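Long-range contact in ComZ (Thermus thermophilus, PDB 6QVI), which is a competence-associated pilin with a beta-solenoid domain that probably serves as a DNA receptor at the tip of the type IV pilus: residues 150-158 against 486-496. Numbering follows the deposited sequence.
Sequences LNGGATIRG and CNASQKAEVVY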
loop_
_atom_site.group_PDB
_atom_site.type_symbol
_atom_site.label_atom_id
_atom_site.label_comp_id
_atom_site.label_asym_id
_atom_site.label_seq_id
_atom_site.Cartn_x
_atom_site.Cartn_y
_atom_site.Cartn_z
ATOM N N LEU A 150 -6.783 13.853 12.292
ATOM C CA LEU A 150 -7.563 12.766 12.830
ATOM C C LEU A 150 -8.323 13.400 13.956
ATOM O O LEU A 150 -7.746 13.856 14.898
ATOM C CB LEU A 150 -6.670 11.642 13.326
ATOM C CG LEU A 150 -5.910 10.910 12.216
ATOM C CD1 LEU A 150 -4.531 11.484 11.996
ATOM C CD2 LEU A 150 -5.832 9.419 12.413
ATOM N N ASN A 151 -9.631 13.467 13.837
ATOM C CA ASN A 151 -10.434 14.096 14.854
ATOM C C ASN A 151 -11.472 13.187 15.373
ATOM O O ASN A 151 -12.362 12.822 14.656
ATOM C CB ASN A 151 -11.157 15.272 14.260
ATOM C CG ASN A 151 -10.350 16.520 14.335
ATOM O OD1 ASN A 151 -10.783 17.582 13.911
ATOM N ND2 ASN A 151 -9.153 16.402 14.876
ATOM N N GLY A 152 -11.391 12.851 16.638
ATOM C CA GLY A 152 -12.376 11.978 17.205
ATOM C C GLY A 152 -11.769 10.638 17.402
ATOM O O GLY A 152 -10.857 10.269 16.728
ATOM N N GLY A 153 -12.342 9.876 18.295
ATOM C CA GLY A 153 -11.830 8.583 18.632
ATOM C C GLY A 153 -11.595 7.625 17.530
ATOM O O GLY A 153 -12.293 7.598 16.551
ATOM N N ALA A 154 -10.638 6.755 17.751
ATOM C CA ALA A 154 -10.301 5.795 16.728
ATOM C C ALA A 154 -9.548 4.644 17.359
ATOM O O ALA A 154 -8.757 4.843 18.292
ATOM C CB ALA A 154 -9.434 6.438 15.652
ATOM N N THR A 155 -9.712 3.484 16.778
ATOM C CA THR A 155 -8.953 2.329 17.140
ATOM C C THR A 155 -8.575 1.877 15.754
ATOM O O THR A 155 -9.414 1.479 15.000
ATOM C CB THR A 155 -9.727 1.290 17.940
ATOM O OG1 THR A 155 -9.755 0.054 17.239
ATOM C CG2 THR A 155 -11.085 1.734 18.184
ATOM N N ILE A 156 -7.295 1.912 15.448
ATOM C CA ILE A 156 -6.773 1.667 14.106
ATOM C C ILE A 156 -5.924 0.409 14.173
ATOM O O ILE A 156 -4.853 0.406 14.803
ATOM C CB ILE A 156 -5.932 2.839 13.563
ATOM C CG1 ILE A 156 -6.709 4.146 13.470
ATOM C CG2 ILE A 156 -5.267 2.488 12.236
ATOM C CD1 ILE A 156 -6.256 5.156 14.518
ATOM N N ARG A 157 -6.364 -0.654 13.503
ATOM C CA ARG A 157 -5.555 -1.868 13.475
ATOM C C ARG A 157 -4.767 -1.816 12.167
ATOM O O ARG A 157 -5.233 -2.231 11.100
ATOM C CB ARG A 157 -6.450 -3.089 13.638
ATOM C CG ARG A 157 -7.527 -2.748 14.623
ATOM C CD ARG A 157 -8.188 -3.917 15.264
ATOM N NE ARG A 157 -7.274 -4.461 16.241
ATOM C CZ ARG A 157 -7.663 -4.943 17.408
ATOM N NH1 ARG A 157 -8.952 -4.937 17.718
ATOM N NH2 ARG A 157 -6.768 -5.424 18.262
ATOM N N GLY A 158 -3.555 -1.270 12.264
ATOM C CA GLY A 158 -2.708 -1.039 11.113
ATOM C C GLY A 158 -1.946 0.269 11.232
ATOM O O GLY A 158 -2.069 0.984 12.235
ATOM N N CYS A 486 -17.046 17.200 13.742
ATOM C CA CYS A 486 -15.969 16.285 14.003
ATOM C C CYS A 486 -15.636 16.012 15.435
ATOM O O CYS A 486 -15.098 14.978 15.733
ATOM C CB CYS A 486 -14.725 16.788 13.300
ATOM S SG CYS A 486 -14.738 16.337 11.569
ATOM N N ASN A 487 -15.909 16.936 16.335
ATOM C CA ASN A 487 -15.554 16.658 17.706
ATOM C C ASN A 487 -16.323 15.470 18.244
ATOM O O ASN A 487 -17.509 15.543 18.498
ATOM C CB ASN A 487 -15.706 17.874 18.606
ATOM C CG ASN A 487 -14.599 17.962 19.632
ATOM O OD1 ASN A 487 -13.728 17.101 19.675
ATOM N ND2 ASN A 487 -14.622 19.000 20.456
ATOM N N ALA A 488 -15.643 14.345 18.332
ATOM C CA ALA A 488 -16.242 13.149 18.860
ATOM C C ALA A 488 -15.283 12.592 19.870
ATOM O O ALA A 488 -14.081 12.859 19.838
ATOM C CB ALA A 488 -16.494 12.149 17.770
ATOM N N SER A 489 -15.821 11.814 20.787
ATOM C CA SER A 489 -15.014 11.253 21.829
ATOM C C SER A 489 -15.159 9.768 21.853
ATOM O O SER A 489 -14.398 9.108 22.527
ATOM C CB SER A 489 -15.390 11.863 23.157
ATOM O OG SER A 489 -15.550 13.254 23.006
ATOM N N GLN A 490 -16.156 9.219 21.174
ATOM C CA GLN A 490 -16.172 7.769 21.121
ATOM C C GLN A 490 -15.381 7.330 19.923
ATOM O O GLN A 490 -14.960 8.106 19.115
ATOM C CB GLN A 490 -17.508 7.055 21.255
ATOM C CG GLN A 490 -18.075 7.033 22.648
ATOM C CD GLN A 490 -19.523 6.605 22.665
ATOM O OE1 GLN A 490 -20.414 7.440 22.583
ATOM N NE2 GLN A 490 -19.765 5.305 22.759
ATOM N N LYS A 491 -15.343 6.049 19.738
ATOM C CA LYS A 491 -14.364 5.473 18.837
ATOM C C LYS A 491 -15.040 4.821 17.643
ATOM O O LYS A 491 -15.977 4.027 17.804
ATOM C CB LYS A 491 -13.527 4.437 19.605
ATOM C CG LYS A 491 -12.798 5.059 20.808
ATOM C CD LYS A 491 -11.927 4.069 21.599
ATOM C CE LYS A 491 -10.986 4.765 22.601
ATOM N NZ LYS A 491 -10.032 3.793 23.224
ATOM N N ALA A 492 -14.554 5.155 16.456
ATOM C CA ALA A 492 -14.735 4.361 15.257
ATOM C C ALA A 492 -13.462 3.559 15.023
ATOM O O ALA A 492 -12.432 3.819 15.641
ATOM C CB ALA A 492 -15.050 5.246 14.059
ATOM N N GLU A 493 -13.530 2.552 14.147
ATOM C CA GLU A 493 -12.386 1.664 13.980
ATOM C C GLU A 493 -12.095 1.372 12.512
ATOM O O GLU A 493 -13.005 1.225 11.697
ATOM C CB GLU A 493 -12.587 0.369 14.807
ATOM C CG GLU A 493 -11.772 -0.840 14.317
ATOM C CD GLU A 493 -11.830 -2.049 15.248
ATOM O OE1 GLU A 493 -12.421 -1.970 16.347
ATOM O OE2 GLU A 493 -11.207 -3.069 14.903
ATOM N N VAL A 494 -10.813 1.271 12.179
ATOM C CA VAL A 494 -10.385 0.934 10.834
ATOM C C VAL A 494 -9.478 -0.277 10.932
ATOM O O VAL A 494 -8.536 -0.292 11.732
ATOM C CB VAL A 494 -9.654 2.086 10.111
ATOM C CG1 VAL A 494 -9.355 1.685 8.650
ATOM C CG2 VAL A 494 -10.437 3.411 10.174
ATOM N N VAL A 495 -9.728 -1.272 10.096
ATOM C CA VAL A 495 -8.974 -2.504 10.156
ATOM C C VAL A 495 -8.244 -2.659 8.841
ATOM O O VAL A 495 -8.866 -2.844 7.787
ATOM C CB VAL A 495 -9.883 -3.698 10.441
ATOM C CG1 VAL A 495 -9.095 -5.000 10.429
ATOM C CG2 VAL A 495 -10.555 -3.478 11.798
ATOM N N TYR A 496 -6.924 -2.548 8.890
ATOM C CA TYR A 496 -6.167 -2.623 7.661
ATOM C C TYR A 496 -6.104 -4.069 7.205
ATOM O O TYR A 496 -5.620 -4.939 7.933
ATOM C CB TYR A 496 -4.782 -2.028 7.841
ATOM C CG TYR A 496 -3.900 -2.298 6.648
ATOM C CD1 TYR A 496 -2.569 -2.601 6.810
ATOM C CD2 TYR A 496 -4.382 -2.155 5.350
ATOM C CE1 TYR A 496 -1.764 -2.821 5.732
ATOM C CE2 TYR A 496 -3.568 -2.388 4.249
ATOM C CZ TYR A 496 -2.262 -2.716 4.452
ATOM O OH TYR A 496 -1.442 -2.950 3.369
#
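Glu493 lies across Thr155 and reaches Arg157, its CB and CG each 3.4 Å from Thr155 O and its OE2 3.2 Å from Arg157 CD. With CG anti to the backbone N (chi1 157°) and the chain extended beyond it, the carboxylate is carried past Thr155 to the aliphatic part of the arginine. Its OE2 is near the guanidinium plane, at an edge, but Arg157 NH1 is 4.1 Å from that oxygen, so the opposite charges are near each other yet too far apart for a salt bridge. The two planes are turned 56° apart. Both groups have other partners: Tyr191 OH bonds Glu493 OE2, and Arg157 NE bonds Arg185 O. An alanine in place of Glu493 would probably leave the Tyr191 hydroxyl without this acceptor and uncover the Arg157 methylenes. Strands 153-157 and 491-496 run parallel, their directions 25° apart, consistent with stacked strands of the beta-solenoid domain, though far apart in sequence. Ala154 sits beside Ala492 and Ile156 beside Val494 on one face, all four buried. In the ladder Thr155 N and Arg157 N give to Ala492 O and Val494 O, the latter bond 2.8 Å long, while Val494 N and Tyr496 N give to Thr155 O and Arg157 O; the bond from Ala492 N to Gly153 O is weak. Where the ladder begins, Gly153 CA is 3.2 Å from Gln490 O. Farther back, Asn151 CB meets Cys486 CB at 4.0 Å, beside the disulfide to Cys476.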